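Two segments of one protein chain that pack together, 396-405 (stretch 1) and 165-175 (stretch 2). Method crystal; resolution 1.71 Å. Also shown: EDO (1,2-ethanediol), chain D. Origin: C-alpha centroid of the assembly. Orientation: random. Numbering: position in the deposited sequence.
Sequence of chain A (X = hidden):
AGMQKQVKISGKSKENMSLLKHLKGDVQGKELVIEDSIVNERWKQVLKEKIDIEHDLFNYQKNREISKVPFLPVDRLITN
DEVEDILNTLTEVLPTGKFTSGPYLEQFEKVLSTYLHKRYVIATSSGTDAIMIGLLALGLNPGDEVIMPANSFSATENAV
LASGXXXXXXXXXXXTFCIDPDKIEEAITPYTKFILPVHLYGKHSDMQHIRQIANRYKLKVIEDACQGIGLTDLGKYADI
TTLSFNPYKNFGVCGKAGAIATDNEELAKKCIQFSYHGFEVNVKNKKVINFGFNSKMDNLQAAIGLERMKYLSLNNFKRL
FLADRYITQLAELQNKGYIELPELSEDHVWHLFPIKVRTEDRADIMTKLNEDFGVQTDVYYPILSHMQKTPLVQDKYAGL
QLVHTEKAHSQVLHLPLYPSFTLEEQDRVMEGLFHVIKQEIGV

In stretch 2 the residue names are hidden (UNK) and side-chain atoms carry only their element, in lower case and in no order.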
ATOM      1  N   LYS A 396     -22.715 -18.165  10.732  1.00 19.14           N
ATOM      2  CA  LYS A 396     -21.974 -18.460  11.954  1.00 22.87           C
ATOM      3  C   LYS A 396     -22.247 -17.533  13.134  1.00 30.07           C
ATOM      4  O   LYS A 396     -21.986 -17.893  14.282  1.00 31.81           O
ATOM      5  CB  LYS A 396     -20.473 -18.463  11.665  1.00 34.37           C
ATOM      6  CG  LYS A 396     -20.057 -19.465  10.607  1.00 39.76           C
ATOM      7  CD  LYS A 396     -18.598 -19.838  10.786  1.00 61.06           C
ATOM      8  CE  LYS A 396     -18.191 -20.972   9.864  1.00 81.50           C
ATOM      9  NZ  LYS A 396     -16.882 -21.549  10.284  1.00 86.38           N
ATOM     10  N   TYR A 397     -22.747 -16.335  12.860  1.00 24.57           N
ATOM     11  CA  TYR A 397     -22.892 -15.339  13.919  1.00 31.27           C
ATOM     12  C   TYR A 397     -24.368 -15.086  14.257  1.00 29.06           C
ATOM     13  O   TYR A 397     -24.720 -14.112  14.915  1.00 42.12           O
ATOM     14  CB  TYR A 397     -22.082 -14.054  13.599  1.00 18.29           C
ATOM     15  CG  TYR A 397     -20.565 -14.299  13.636  1.00 22.73           C
ATOM     16  CD1 TYR A 397     -19.815 -14.062  14.798  1.00 24.73           C
ATOM     17  CD2 TYR A 397     -19.896 -14.781  12.524  1.00 24.90           C
ATOM     18  CE1 TYR A 397     -18.429 -14.303  14.831  1.00 25.97           C
ATOM     19  CE2 TYR A 397     -18.524 -15.021  12.543  1.00 36.17           C
ATOM     20  CZ  TYR A 397     -17.791 -14.783  13.692  1.00 35.71           C
ATOM     21  OH  TYR A 397     -16.421 -15.043  13.682  1.00 18.06           O
ATOM     22  N   ALA A 398     -25.223 -16.017  13.834  1.00 34.57           N
ATOM     23  CA  ALA A 398     -26.646 -15.983  14.178  1.00 33.03           C
ATOM     24  C   ALA A 398     -26.901 -16.356  15.638  1.00 31.44           C
ATOM     25  O   ALA A 398     -26.325 -17.312  16.162  1.00 40.52           O
ATOM     26  CB  ALA A 398     -27.436 -16.890  13.262  1.00 40.35           C
ATOM     27  N   GLY A 399     -27.770 -15.599  16.299  1.00 26.99           N
ATOM     28  CA  GLY A 399     -28.023 -15.819  17.712  1.00 24.88           C
ATOM     29  C   GLY A 399     -27.138 -14.990  18.627  1.00 22.64           C
ATOM     30  O   GLY A 399     -27.324 -14.983  19.842  1.00 25.35           O
ATOM     31  N   LEU A 400     -26.172 -14.280  18.053  1.00 16.29           N
ATOM     32  CA  LEU A 400     -25.277 -13.438  18.844  1.00 15.84           C
ATOM     33  C   LEU A 400     -26.004 -12.159  19.222  1.00 18.24           C
ATOM     34  O   LEU A 400     -26.542 -11.472  18.353  1.00 18.78           O
ATOM     35  CB  LEU A 400     -24.027 -13.124  18.007  1.00 20.60           C
ATOM     36  CG  LEU A 400     -22.879 -12.238  18.482  1.00 27.61           C
ATOM     37  CD1 LEU A 400     -22.445 -12.612  19.848  1.00 35.96           C
ATOM     38  CD2 LEU A 400     -21.705 -12.397  17.531  1.00 32.59           C
ATOM     39  N   GLN A 401     -26.042 -11.837  20.512  1.00 13.31           N
ATOM     40  CA  GLN A 401     -26.592 -10.550  20.944  1.00 15.32           C
ATOM     41  C   GLN A 401     -25.555  -9.848  21.788  1.00 16.72           C
ATOM     42  O   GLN A 401     -24.965 -10.436  22.700  1.00 19.64           O
ATOM     43  CB  GLN A 401     -27.882 -10.714  21.753  1.00 17.35           C
ATOM     44  CG  GLN A 401     -29.010 -11.482  21.040  1.00 16.53           C
ATOM     45  CD  GLN A 401     -30.357 -11.286  21.721  1.00 25.50           C
ATOM     46  OE1 GLN A 401     -30.797 -10.159  21.935  1.00 22.35           O
ATOM     47  NE2 GLN A 401     -31.009 -12.383  22.076  1.00 18.27           N
ATOM     48  N   LEU A 402     -25.331  -8.578  21.482  1.00 15.47           N
ATOM     49  CA  LEU A 402     -24.378  -7.789  22.225  1.00 15.31           C
ATOM     50  C   LEU A 402     -25.173  -6.589  22.686  1.00 18.84           C
ATOM     51  O   LEU A 402     -25.223  -5.587  21.990  1.00 17.79           O
ATOM     52  CB  LEU A 402     -23.232  -7.359  21.298  1.00 14.40           C
ATOM     53  CG  LEU A 402     -22.404  -8.516  20.719  1.00 15.15           C
ATOM     54  CD1 LEU A 402     -21.524  -8.011  19.581  1.00 16.09           C
ATOM     55  CD2 LEU A 402     -21.543  -9.153  21.792  1.00 16.80           C
ATOM     56  N   VAL A 403     -25.815  -6.709  23.849  1.00 15.69           N
ATOM     57  CA  VAL A 403     -26.835  -5.740  24.265  1.00 16.24           C
ATOM     58  C   VAL A 403     -26.327  -4.307  24.353  1.00 18.52           C
ATOM     59  O   VAL A 403     -26.972  -3.373  23.847  1.00 16.34           O
ATOM     60  CB  VAL A 403     -27.460  -6.124  25.627  1.00 22.70           C
ATOM     61  CG1 VAL A 403     -28.505  -5.102  26.024  1.00 26.79           C
ATOM     62  CG2 VAL A 403     -28.088  -7.515  25.548  1.00 31.29           C
ATOM     63  N   HIS A 404     -25.175  -4.132  24.982  1.00 16.39           N
ATOM     64  CA  HIS A 404     -24.640  -2.789  25.195  1.00 16.22           C
ATOM     65  C   HIS A 404     -24.095  -2.186  23.913  1.00 16.16           C
ATOM     66  O   HIS A 404     -24.255  -0.986  23.673  1.00 16.49           O
ATOM     67  CB  HIS A 404     -23.551  -2.808  26.275  1.00 17.47           C
ATOM     68  CG  HIS A 404     -24.064  -3.168  27.632  1.00 23.81           C
ATOM     69  ND1 HIS A 404     -25.181  -2.580  28.187  1.00 32.58           N
ATOM     70  CD2 HIS A 404     -23.619  -4.066  28.542  1.00 28.58           C
ATOM     71  CE1 HIS A 404     -25.400  -3.098  29.381  1.00 38.79           C
ATOM     72  NE2 HIS A 404     -24.466  -4.001  29.623  1.00 37.56           N
ATOM     73  N   THR A 405     -23.438  -3.015  23.103  1.00 13.81           N
ATOM     74  CA  THR A 405     -22.904  -2.551  21.832  1.00 11.88           C
ATOM     75  C   THR A 405     -24.055  -2.094  20.952  1.00 18.38           C
ATOM     76  O   THR A 405     -23.985  -1.041  20.344  1.00 15.60           O
ATOM     77  CB  THR A 405     -22.154  -3.674  21.110  1.00 15.98           C
ATOM     78  OG1 THR A 405     -21.110  -4.172  21.957  1.00 14.65           O
ATOM     79  CG2 THR A 405     -21.564  -3.192  19.782  1.00 16.06           C
ATOM     80  N   UNK A 165      -7.996 -16.142  11.104  1.00 17.29           N
ATOM     81  CA  UNK A 165      -8.495 -16.197  12.474  1.00 17.46           C
ATOM     82  C   UNK A 165     -10.006 -16.102  12.534  1.00 16.29           C
ATOM     83  O   UNK A 165     -10.665 -15.841  11.518  1.00 16.18           O
ATOM     84  N   UNK A 166     -10.551 -16.306  13.733  1.00 11.86           N
ATOM     85  CA  UNK A 166     -11.986 -16.315  13.963  1.00 13.67           C
ATOM     86  C   UNK A 166     -12.338 -15.238  14.969  1.00 15.07           C
ATOM     87  O   UNK A 166     -12.015 -15.353  16.152  1.00 15.36           O
ATOM     88  c   UNK A 166     -12.200 -18.796  13.523  1.00 20.64           C
ATOM     89  c   UNK A 166     -12.435 -17.675  14.546  1.00 16.61           C
ATOM     90  c   UNK A 166     -13.918 -17.610  14.973  1.00 18.95           C
ATOM     91  N   UNK A 167     -13.001 -14.166  14.507  1.00 14.27           N
ATOM     92  CA  UNK A 167     -13.436 -13.140  15.455  1.00 12.18           C
ATOM     93  C   UNK A 167     -14.465 -13.682  16.443  1.00 12.70           C
ATOM     94  O   UNK A 167     -15.424 -14.367  16.043  1.00 15.31           O
ATOM     95  c   UNK A 167     -13.451 -12.284  13.190  1.00 14.24           C
ATOM     96  c   UNK A 167     -13.258 -13.790  13.106  1.00 11.59           C
ATOM     97  c   UNK A 167     -14.097 -12.085  14.553  1.00 10.63           C
ATOM     98  N   UNK A 168     -14.250 -13.384  17.717  1.00 14.66           N
ATOM     99  CA  UNK A 168     -15.214 -13.689  18.762  1.00 15.17           C
ATOM    100  C   UNK A 168     -15.605 -12.369  19.408  1.00 12.91           C
ATOM    101  O   UNK A 168     -14.816 -11.733  20.122  1.00 14.66           O
ATOM    102  c   UNK A 168     -15.452 -16.768  18.513  1.00 19.94           C
ATOM    103  c   UNK A 168     -14.269 -15.995  19.130  1.00 15.58           C
ATOM    104  c   UNK A 168     -14.638 -14.662  19.798  1.00 14.82           C
ATOM    105  c   UNK A 168     -15.642 -14.921  20.931  1.00 13.87           C
ATOM    106  N   UNK A 169     -16.819 -11.924  19.122  1.00 13.58           N
ATOM    107  CA  UNK A 169     -17.223 -10.595  19.548  1.00 11.39           C
ATOM    108  C   UNK A 169     -17.711 -10.588  20.990  1.00 15.82           C
ATOM    109  O   UNK A 169     -18.507 -11.454  21.410  1.00 16.39           O
ATOM    110  c   UNK A 169     -18.299 -10.067  18.605  1.00 11.78           C
ATOM    111  c   UNK A 169     -16.764  -9.766  14.619  1.00 13.29           C
ATOM    112  c   UNK A 169     -17.773  -9.964  17.190  1.00 13.71           C
ATOM    113  c   UNK A 169     -16.317  -8.905  15.588  1.00 11.81           C
ATOM    114  c   UNK A 169     -17.701 -10.738  14.904  1.00 17.87           C
ATOM    115  o   UNK A 169     -16.253  -9.640  13.345  1.00 17.63           O
ATOM    116  c   UNK A 169     -18.199 -10.830  16.196  1.00 15.39           C
ATOM    117  c   UNK A 169     -16.822  -8.999  16.869  1.00 13.24           C
ATOM    118  N   UNK A 170     -17.208  -9.631  21.754  1.00 12.96           N
ATOM    119  CA  UNK A 170     -17.721  -9.390  23.096  1.00 16.24           C
ATOM    120  C   UNK A 170     -18.173  -7.939  23.253  1.00 15.26           C
ATOM    121  O   UNK A 170     -17.754  -7.043  22.500  1.00 16.69           O
ATOM    122  c   UNK A 170     -16.220 -11.200  24.008  1.00 18.27           C
ATOM    123  c   UNK A 170     -15.581  -8.851  24.281  1.00 22.48           C
ATOM    124  c   UNK A 170     -16.730  -9.794  24.219  1.00 21.00           C
ATOM    125  N   UNK A 171     -19.028  -7.716  24.246  1.00 11.67           N
ATOM    126  CA  UNK A 171     -19.722  -6.450  24.418  1.00 11.76           C
ATOM    127  C   UNK A 171     -18.767  -5.339  24.837  1.00 17.89           C
ATOM    128  O   UNK A 171     -17.710  -5.603  25.412  1.00 17.69           O
ATOM    129  c   UNK A 171     -20.818  -6.622  25.480  1.00 16.73           C
ATOM    130  c   UNK A 171     -22.141  -5.969  25.085  1.00 25.94           C
ATOM    131  o   UNK A 171     -23.126  -6.126  25.845  1.00 19.62           O
ATOM    132  o   UNK A 171     -22.205  -5.306  24.026  1.00 21.14           O
ATOM    133  N   UNK A 172     -19.145  -4.100  24.538  1.00 15.19           N
ATOM    134  CA  UNK A 172     -18.354  -2.931  24.926  1.00 13.94           C
ATOM    135  C   UNK A 172     -18.882  -2.329  26.217  1.00 20.29           C
ATOM    136  O   UNK A 172     -19.989  -2.624  26.646  1.00 18.24           O
ATOM    137  c   UNK A 172     -17.700  -2.251  22.603  1.00 14.32           C
ATOM    138  c   UNK A 172     -18.422  -1.822  23.877  1.00 14.94           C
ATOM    139  c   UNK A 172     -19.891  -1.455  23.617  1.00 22.10           C
ATOM    140  c   UNK A 172     -20.123  -0.153  22.885  1.00 21.62           C
ATOM    141  N   UNK A 173     -18.081  -1.462  26.824  1.00 17.41           N
ATOM    142  CA  UNK A 173     -18.569  -0.586  27.877  1.00 16.11           C
ATOM    143  C   UNK A 173     -19.313   0.530  27.124  1.00 15.01           C
ATOM    144  O   UNK A 173     -18.756   1.159  26.234  1.00 16.35           O
ATOM    145  c   UNK A 173     -17.362  -0.078  28.669  1.00 18.40           C
ATOM    146  c   UNK A 173     -17.708   1.020  29.667  1.00 23.12           C
ATOM    147  n   UNK A 173     -17.126   0.925  30.858  1.00 27.89           N
ATOM    148  o   UNK A 173     -18.449   1.959  29.364  1.00 17.39           O
ATOM    149  N   UNK A 174     -20.602   0.747  27.440  1.00 18.67           N
ATOM    150  CA  UNK A 174     -21.414   1.624  26.585  1.00 17.79           C
ATOM    151  C   UNK A 174     -21.128   3.106  26.797  1.00 19.24           C
ATOM    152  O   UNK A 174     -21.656   3.942  26.054  1.00 23.67           O
ATOM    153  c   UNK A 174     -21.412   0.083  28.482  1.00 22.89           C
ATOM    154  c   UNK A 174     -22.728   0.824  28.423  1.00 24.40           C
ATOM    155  c   UNK A 174     -22.856   1.283  27.000  1.00 25.80           C
ATOM    156  N   UNK A 175     -20.315   3.424  27.797  1.00 18.95           N
ATOM    157  CA  UNK A 175     -19.868   4.804  27.996  1.00 17.04           C
ATOM    158  C   UNK A 175     -18.551   5.099  27.288  1.00 16.10           C
ATOM    159  O   UNK A 175     -18.360   6.196  26.757  1.00 18.45           O
ATOM    160  c   UNK A 175     -20.989   5.585  30.173  1.00 34.23           C
ATOM    161  c   UNK A 175     -19.709   5.112  29.489  1.00 19.68           C
ATOM    162  c   UNK A 175     -22.076   4.541  30.143  1.00 42.61           C
ATOM    163  o   UNK A 175     -21.874   3.410  30.581  1.00 38.44           O
ATOM    164  n   UNK A 175     -23.235   4.907  29.605  1.00 41.68           N
TER
HETATM  165  C1  EDO D 502     -20.755   9.740  25.318  1.00 18.18           C
HETATM  166  O1  EDO D 502     -19.515   9.625  24.623  1.00 18.74           O
HETATM  167  C2  EDO D 502     -20.888   8.540  26.261  1.00 21.49           C
HETATM  168  O2  EDO D 502     -19.810   8.571  27.198  1.00 25.88           O
HETATM  169  O   HOH W   1     -18.870  -5.238  20.772  1.00 15.33           O

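Position 165 carries no atom beyond its backbone, so it is Gly 165; it lies out of reach of the other stretch and simply leads into the strand.

Position 166 has three side-chain carbons, one carrying the other two. A fork at the first carbon with nothing further is Val 166, whose CG1 lies 3.8 Å from Tyr 397 OH.

At 167, three carbons close a ring onto the backbone nitrogen: Pro 167. Its contribution is partly backbone, since Tyr 397 OH donates a hydrogen bond to Pro 167 O at 2.7 Å, with that oxygen near the plane of the tyrosine ring. The proline ring also comes close, with CD 3.5 Å from Tyr 397 OH.

Position 168 shows four carbons, forked at the first, one arm two carbons long. This is Ile 168; its CA-to-CB bond points away, and no contact with stretch 1 results.

Position 169 has one carbon leading to a six-carbon ring that bears an oxygen, hence Tyr 169. Pointing toward stretch 1, it meets three residues there. Its CE2 is 3.6 Å from Tyr 397 CE1, the two rings meeting obliquely with planes at 57°; its CD2 meets Leu 400 CD2 at 4.1 Å, at the ring edge; and Leu 402 CD1 sits 3.9 Å from its CB.

Position 170 again has three carbons forked at the first, giving Val 170. The side chain points away, yet the carbonyl still works: one water donates to both Val 170 O and Thr 405 OG1, at 2.7 Å each.

Position 171 has two carbons, the second carrying two oxygens. A carboxylate this short is Asp 171. It reaches the start of the helix, where backbone NH groups lack the carbonyl partners found farther along. OD2 accepts from His 404 N at 3.0 Å, while OD1 accepts from Thr 405 N at 2.8 Å and from Thr 405 OG1 at 2.6 Å. Its chi1 of -136° lies between wells.

At 172, four carbons fork at the first, with one two-carbon arm: Ile 172. Its CG1 packs 3.4 Å from Thr 405 OG1, and its backbone O is 3.6 Å from His 404 CB.

Position 173 ends in one oxygen and one nitrogen on its second carbon. Asn 173 faces away, and its OD1 accepts a hydrogen bond from the backbone N of 175 at 2.8 Å.

Position 174 is another ring closed onto the backbone nitrogen, Pro 174. It points toward stretch 1, its CG 4.2 Å from His 404 ND1.

Position 175 has three carbons, the third bearing oxygen and nitrogen: Gln 175. Its side chain makes no contact with stretch 1, while its backbone O accepts from EDO O2 at 2.8 Å.

The rule is division by chemistry. Tyr 169 gathers Tyr 397, Leu 400 and Leu 402 into an apolar patch, with the Tyr 397 hydroxyl anchored on a strand carbonyl; Asp 171 then fixes the beginning of the helix through both carboxylate oxygens.

Stretch 2 165-175: GVPIYVDINPQ
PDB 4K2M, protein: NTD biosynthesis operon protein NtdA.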